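Local coordinates for Mgp-operon protein 3 (Mycoplasma pneumoniae, PDB 6RJ1) that probably helps the bacterium attach to host cells, as an extracellular protein anchored in the cell membrane, at residues G666-D671 against V758-L763; S657-Y662 against N773-F778. All blocks are in the same frame, centred on the assembly; numbering follows the deposited sequence.

Contact 1: residues G666-D671 against V758-L763; sequences GVTVFD and VKISTL
G666 and K759 bring the two backbones closest, with their CA atoms 4.6 Å apart. G666 opens helix 666-673. Residues 758-763 are irregular and end in a type I turn from I760 to L763. The G666 CA lies 3.3 Å from V758 O in a CA-H...O contact, which sets backbone against backbone. No conventional hydrogen bond links the segments.

One helical turn further on, V669 makes the largest share of the contact. Its CG1 is anti to the backbone N (chi1 171°), and its two methyls diverge. CG2 rests on the K759-I760 peptide, 3.5 Å from I760 N, and lies 3.9 Å from I760 CG1. CG1 meets L763 CD1 at 3.8 Å, where the two side chains slide past each other in opposite directions. V669 is thus packed against both ends of the turn.

T668 crosses I760 at about a right angle, with OG1 3.6 Å from I760 CD1. The methyl offers OG1 no hydrogen bond; T668 OG1 bonds back to G663 O and D665 O, just before the helix. T762 OG1 accepts from K759 N at 3.1 Å, which ties the turn to the residue before it.

S761 OG bonds to D664 OD2, adding a polar tie beside the helix start. On the helix itself, F670 meets the ring of Y617 and D671 O bonds to Y732 OH, at the end of strand 723-732.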
loop_
_atom_site.group_PDB
_atom_site.type_symbol
_atom_site.label_atom_id
_atom_site.label_comp_id
_atom_site.label_asym_id
_atom_site.label_seq_id
_atom_site.Cartn_x
_atom_site.Cartn_y
_atom_site.Cartn_z
ATOM N N GLY A 666 9.261 15.843 15.267
ATOM C CA GLY A 666 9.476 16.641 14.069
ATOM C C GLY A 666 10.120 15.882 12.925
ATOM O O GLY A 666 9.739 16.084 11.770
ATOM N N VAL A 667 11.095 14.999 13.229
ATOM C CA VAL A 667 11.828 14.234 12.216
ATOM C C VAL A 667 10.870 13.363 11.367
ATOM O O VAL A 667 10.966 13.393 10.141
ATOM C CB VAL A 667 13.039 13.449 12.793
ATOM C CG1 VAL A 667 12.614 12.335 13.740
ATOM C CG2 VAL A 667 13.940 12.917 11.687
ATOM N N THR A 668 9.913 12.674 12.008
ATOM C CA THR A 668 8.915 11.829 11.339
ATOM C C THR A 668 7.990 12.669 10.439
ATOM O O THR A 668 7.637 12.223 9.345
ATOM C CB THR A 668 8.170 10.978 12.370
ATOM O OG1 THR A 668 7.738 11.847 13.407
ATOM C CG2 THR A 668 9.055 9.896 12.983
ATOM N N VAL A 669 7.646 13.900 10.883
ATOM C CA VAL A 669 6.839 14.871 10.130
ATOM C C VAL A 669 7.639 15.296 8.883
ATOM O O VAL A 669 7.108 15.282 7.776
ATOM C CB VAL A 669 6.431 16.086 11.011
ATOM C CG1 VAL A 669 5.797 17.198 10.186
ATOM C CG2 VAL A 669 5.498 15.662 12.132
ATOM N N PHE A 670 8.923 15.630 9.068
ATOM C CA PHE A 670 9.834 16.036 7.999
ATOM C C PHE A 670 10.046 14.936 6.957
ATOM O O PHE A 670 10.086 15.212 5.762
ATOM C CB PHE A 670 11.164 16.523 8.601
ATOM C CG PHE A 670 11.192 18.007 8.892
ATOM C CD1 PHE A 670 10.349 18.563 9.846
ATOM C CD2 PHE A 670 12.047 18.851 8.196
ATOM C CE1 PHE A 670 10.354 19.940 10.091
ATOM C CE2 PHE A 670 12.052 20.227 8.443
ATOM C CZ PHE A 670 11.205 20.763 9.391
ATOM N N ASP A 671 10.124 13.692 7.415
ATOM C CA ASP A 671 10.314 12.508 6.580
ATOM C C ASP A 671 9.073 12.159 5.779
ATOM O O ASP A 671 9.191 11.657 4.664
ATOM C CB ASP A 671 10.715 11.316 7.454
ATOM C CG ASP A 671 12.136 11.331 8.002
ATOM O OD1 ASP A 671 12.767 12.414 8.016
ATOM O OD2 ASP A 671 12.616 10.266 8.412
ATOM N N VAL A 758 6.878 21.343 15.706
ATOM C CA VAL A 758 5.730 20.628 15.145
ATOM C C VAL A 758 6.019 19.136 15.079
ATOM O O VAL A 758 6.968 18.700 14.422
ATOM C CB VAL A 758 5.185 21.201 13.794
ATOM C CG1 VAL A 758 4.042 20.345 13.231
ATOM C CG2 VAL A 758 4.733 22.654 13.945
ATOM N N LYS A 759 5.189 18.368 15.790
ATOM C CA LYS A 759 5.189 16.916 15.822
ATOM C C LYS A 759 3.913 16.416 15.113
ATOM O O LYS A 759 3.175 17.228 14.558
ATOM C CB LYS A 759 5.365 16.384 17.255
ATOM C CG LYS A 759 4.630 17.138 18.356
ATOM C CD LYS A 759 5.114 16.654 19.721
ATOM C CE LYS A 759 4.469 17.357 20.885
ATOM N NZ LYS A 759 3.045 16.965 21.061
ATOM N N ILE A 760 3.695 15.099 15.043
ATOM C CA ILE A 760 2.533 14.507 14.358
ATOM C C ILE A 760 1.208 14.977 14.981
ATOM O O ILE A 760 0.317 15.436 14.259
ATOM C CB ILE A 760 2.626 12.954 14.258
ATOM C CG1 ILE A 760 3.991 12.485 13.711
ATOM C CG2 ILE A 760 1.477 12.387 13.427
ATOM C CD1 ILE A 760 4.256 11.000 13.878
ATOM N N SER A 761 1.108 14.899 16.318
ATOM C CA SER A 761 -0.081 15.288 17.067
ATOM C C SER A 761 -0.463 16.759 16.889
ATOM O O SER A 761 -1.650 17.068 16.962
ATOM C CB SER A 761 0.056 14.922 18.541
ATOM O OG SER A 761 1.221 15.495 19.109
ATOM N N THR A 762 0.516 17.658 16.624
ATOM C CA THR A 762 0.235 19.096 16.446
ATOM C C THR A 762 0.043 19.490 14.963
ATOM O O THR A 762 -0.430 20.597 14.690
ATOM C CB THR A 762 1.265 19.976 17.161
ATOM O OG1 THR A 762 2.547 19.800 16.563
ATOM C CG2 THR A 762 1.327 19.699 18.655
ATOM N N LEU A 763 0.363 18.566 14.022
ATOM C CA LEU A 763 0.197 18.751 12.579
ATOM C C LEU A 763 -1.295 18.838 12.247
ATOM O O LEU A 763 -2.081 17.985 12.678
ATOM C CB LEU A 763 0.865 17.603 11.798
ATOM C CG LEU A 763 1.111 17.829 10.299
ATOM C CD1 LEU A 763 2.301 18.749 10.060
ATOM C CD2 LEU A 763 1.332 16.515 9.584
#

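Contact 2: residues S657-Y662 against N773-F778; sequences SPLNSY and NSLLNF
L776 lays its CD2 methyl over S657, 3.7 Å from S657 CB and 3.6 Å from S657 OG. CG sits beside the backbone N, anti to the carbonyl carbon (chi1 -43°), and the isobutyl end faces 657-662. The same methyl reaches L659 CG at 3.8 Å and stands at the edge of the Y662 ring, 4.4 Å from CE1. One methyl therefore touches three residues of 657-662. L659 also crosses L775 at about a right angle, CD1 to CD1 at 3.7 Å. On the other flank, P658 CG packs on N777 O.

Both loops are shaped by their own side chains. S657 OG accepts from L659 N in an ST turn and donates to Y662 OH, whose further partner is E167. N773 OD1 takes two backbone donors, L775 N and L776 N. The L776 bond is 2.8 Å long and nearly straight at N-H (171°). The L775 bond makes an Asx turn, and with the L776 bond N773 forms an Asx motif that fixes the backbone at both leucines.

No hydrogen bond crosses between the loops. Several buried polar groups find partners within their own loop or in outside residues such as R806, which binds N773 O and L776 O. This implies that apolar packing makes the direct join, while polar bonds fix the shape of each side.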
loop_
_atom_site.group_PDB
_atom_site.type_symbol
_atom_site.label_atom_id
_atom_site.label_comp_id
_atom_site.label_asym_id
_atom_site.label_seq_id
_atom_site.Cartn_x
_atom_site.Cartn_y
_atom_site.Cartn_z
ATOM N N SER A 657 0.251 1.457 6.852
ATOM C CA SER A 657 0.619 2.679 6.127
ATOM C C SER A 657 2.075 2.636 5.578
ATOM O O SER A 657 2.838 1.751 5.985
ATOM C CB SER A 657 0.465 3.877 7.064
ATOM O OG SER A 657 1.622 4.057 7.867
ATOM N N PRO A 658 2.518 3.612 4.728
ATOM C CA PRO A 658 3.903 3.575 4.233
ATOM C C PRO A 658 4.973 4.044 5.238
ATOM O O PRO A 658 6.149 4.165 4.862
ATOM C CB PRO A 658 3.855 4.469 2.977
ATOM C CG PRO A 658 2.424 4.798 2.759
ATOM C CD PRO A 658 1.790 4.730 4.098
ATOM N N LEU A 659 4.584 4.283 6.515
ATOM C CA LEU A 659 5.516 4.715 7.565
ATOM C C LEU A 659 6.045 3.597 8.445
ATOM O O LEU A 659 5.272 2.748 8.899
ATOM C CB LEU A 659 4.921 5.813 8.450
ATOM C CG LEU A 659 4.591 7.164 7.791
ATOM C CD1 LEU A 659 4.376 8.208 8.839
ATOM C CD2 LEU A 659 5.666 7.618 6.812
ATOM N N ASN A 660 7.363 3.634 8.728
ATOM C CA ASN A 660 8.037 2.690 9.630
ATOM C C ASN A 660 7.871 3.156 11.071
ATOM O O ASN A 660 7.552 2.348 11.937
ATOM C CB ASN A 660 9.532 2.552 9.293
ATOM C CG ASN A 660 9.851 1.425 8.351
ATOM O OD1 ASN A 660 9.009 0.970 7.565
ATOM N ND2 ASN A 660 11.082 0.945 8.408
ATOM N N SER A 661 8.079 4.465 11.318
ATOM C CA SER A 661 7.963 5.069 12.645
ATOM C C SER A 661 6.756 5.995 12.750
ATOM O O SER A 661 6.475 6.773 11.829
ATOM C CB SER A 661 9.236 5.827 13.009
ATOM O OG SER A 661 9.139 6.430 14.290
ATOM N N TYR A 662 6.060 5.907 13.894
ATOM C CA TYR A 662 4.908 6.729 14.241
ATOM C C TYR A 662 5.260 7.647 15.401
ATOM O O TYR A 662 4.362 8.216 16.027
ATOM C CB TYR A 662 3.727 5.839 14.624
ATOM C CG TYR A 662 2.984 5.236 13.452
ATOM C CD1 TYR A 662 2.375 6.048 12.496
ATOM C CD2 TYR A 662 2.793 3.863 13.357
ATOM C CE1 TYR A 662 1.626 5.503 11.453
ATOM C CE2 TYR A 662 2.033 3.308 12.329
ATOM C CZ TYR A 662 1.452 4.133 11.380
ATOM O OH TYR A 662 0.715 3.589 10.363
ATOM N N ASN A 773 -6.195 12.800 7.513
ATOM C CA ASN A 773 -4.765 12.942 7.783
ATOM C C ASN A 773 -4.052 13.589 6.587
ATOM O O ASN A 773 -4.528 13.482 5.456
ATOM C CB ASN A 773 -4.137 11.579 8.126
ATOM C CG ASN A 773 -3.669 10.790 6.927
ATOM O OD1 ASN A 773 -2.524 10.914 6.486
ATOM N ND2 ASN A 773 -4.543 9.973 6.363
ATOM N N SER A 774 -2.893 14.225 6.845
ATOM C CA SER A 774 -2.031 14.863 5.837
ATOM C C SER A 774 -0.607 14.333 6.019
ATOM O O SER A 774 0.368 15.035 5.737
ATOM C CB SER A 774 -2.055 16.382 6.011
ATOM O OG SER A 774 -1.569 16.734 7.295
ATOM N N LEU A 775 -0.508 13.082 6.499
ATOM C CA LEU A 775 0.724 12.419 6.883
ATOM C C LEU A 775 1.076 11.225 6.012
ATOM O O LEU A 775 2.258 11.012 5.722
ATOM C CB LEU A 775 0.536 11.943 8.341
ATOM C CG LEU A 775 1.672 12.003 9.385
ATOM C CD1 LEU A 775 1.900 10.652 10.002
ATOM C CD2 LEU A 775 2.954 12.607 8.863
ATOM N N LEU A 776 0.071 10.412 5.652
ATOM C CA LEU A 776 0.281 9.165 4.925
ATOM C C LEU A 776 -0.023 9.264 3.460
ATOM O O LEU A 776 -1.074 9.785 3.078
ATOM C CB LEU A 776 -0.527 8.014 5.560
ATOM C CG LEU A 776 -0.527 7.927 7.084
ATOM C CD1 LEU A 776 -1.606 7.011 7.571
ATOM C CD2 LEU A 776 0.835 7.521 7.631
ATOM N N ASN A 777 0.895 8.751 2.632
ATOM C CA ASN A 777 0.696 8.736 1.194
ATOM C C ASN A 777 -0.139 7.528 0.779
ATOM O O ASN A 777 -0.198 6.530 1.494
ATOM C CB ASN A 777 2.009 8.837 0.422
ATOM C CG ASN A 777 1.853 9.532 -0.911
ATOM O OD1 ASN A 777 0.752 9.795 -1.395
ATOM N ND2 ASN A 777 2.955 9.847 -1.546
ATOM N N PHE A 778 -0.825 7.650 -0.350
ATOM C CA PHE A 778 -1.706 6.617 -0.874
ATOM C C PHE A 778 -1.569 6.590 -2.392
ATOM O O PHE A 778 -1.426 7.633 -3.010
ATOM C CB PHE A 778 -3.145 6.924 -0.416
ATOM C CG PHE A 778 -4.272 6.253 -1.156
ATOM C CD1 PHE A 778 -4.694 4.979 -0.804
ATOM C CD2 PHE A 778 -4.962 6.921 -2.155
ATOM C CE1 PHE A 778 -5.761 4.372 -1.462
ATOM C CE2 PHE A 778 -6.028 6.308 -2.813
ATOM C CZ PHE A 778 -6.419 5.037 -2.461
#

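In the fold
From the N terminus, the chain leaves strand 650-654 and enters 657-662, the first half of contact 2. Helix 666-673 follows at once and supplies the first half of contact 1. The chain then runs through strand 693-699, helix 701-712 and strand 723-732. The long loop after that strand returns as 758-763, closing contact 1, and then as 773-778, closing contact 2 just before strand 779-786. The smaller closure lies wholly within the larger one. The two sites adjoin, with centres about 11 Å apart, and pack through I760 on L775 and T668 on S661. Together they tie the loop and helix after strand 650-654 to the approach to strand 779-786, which belongs to another sheet.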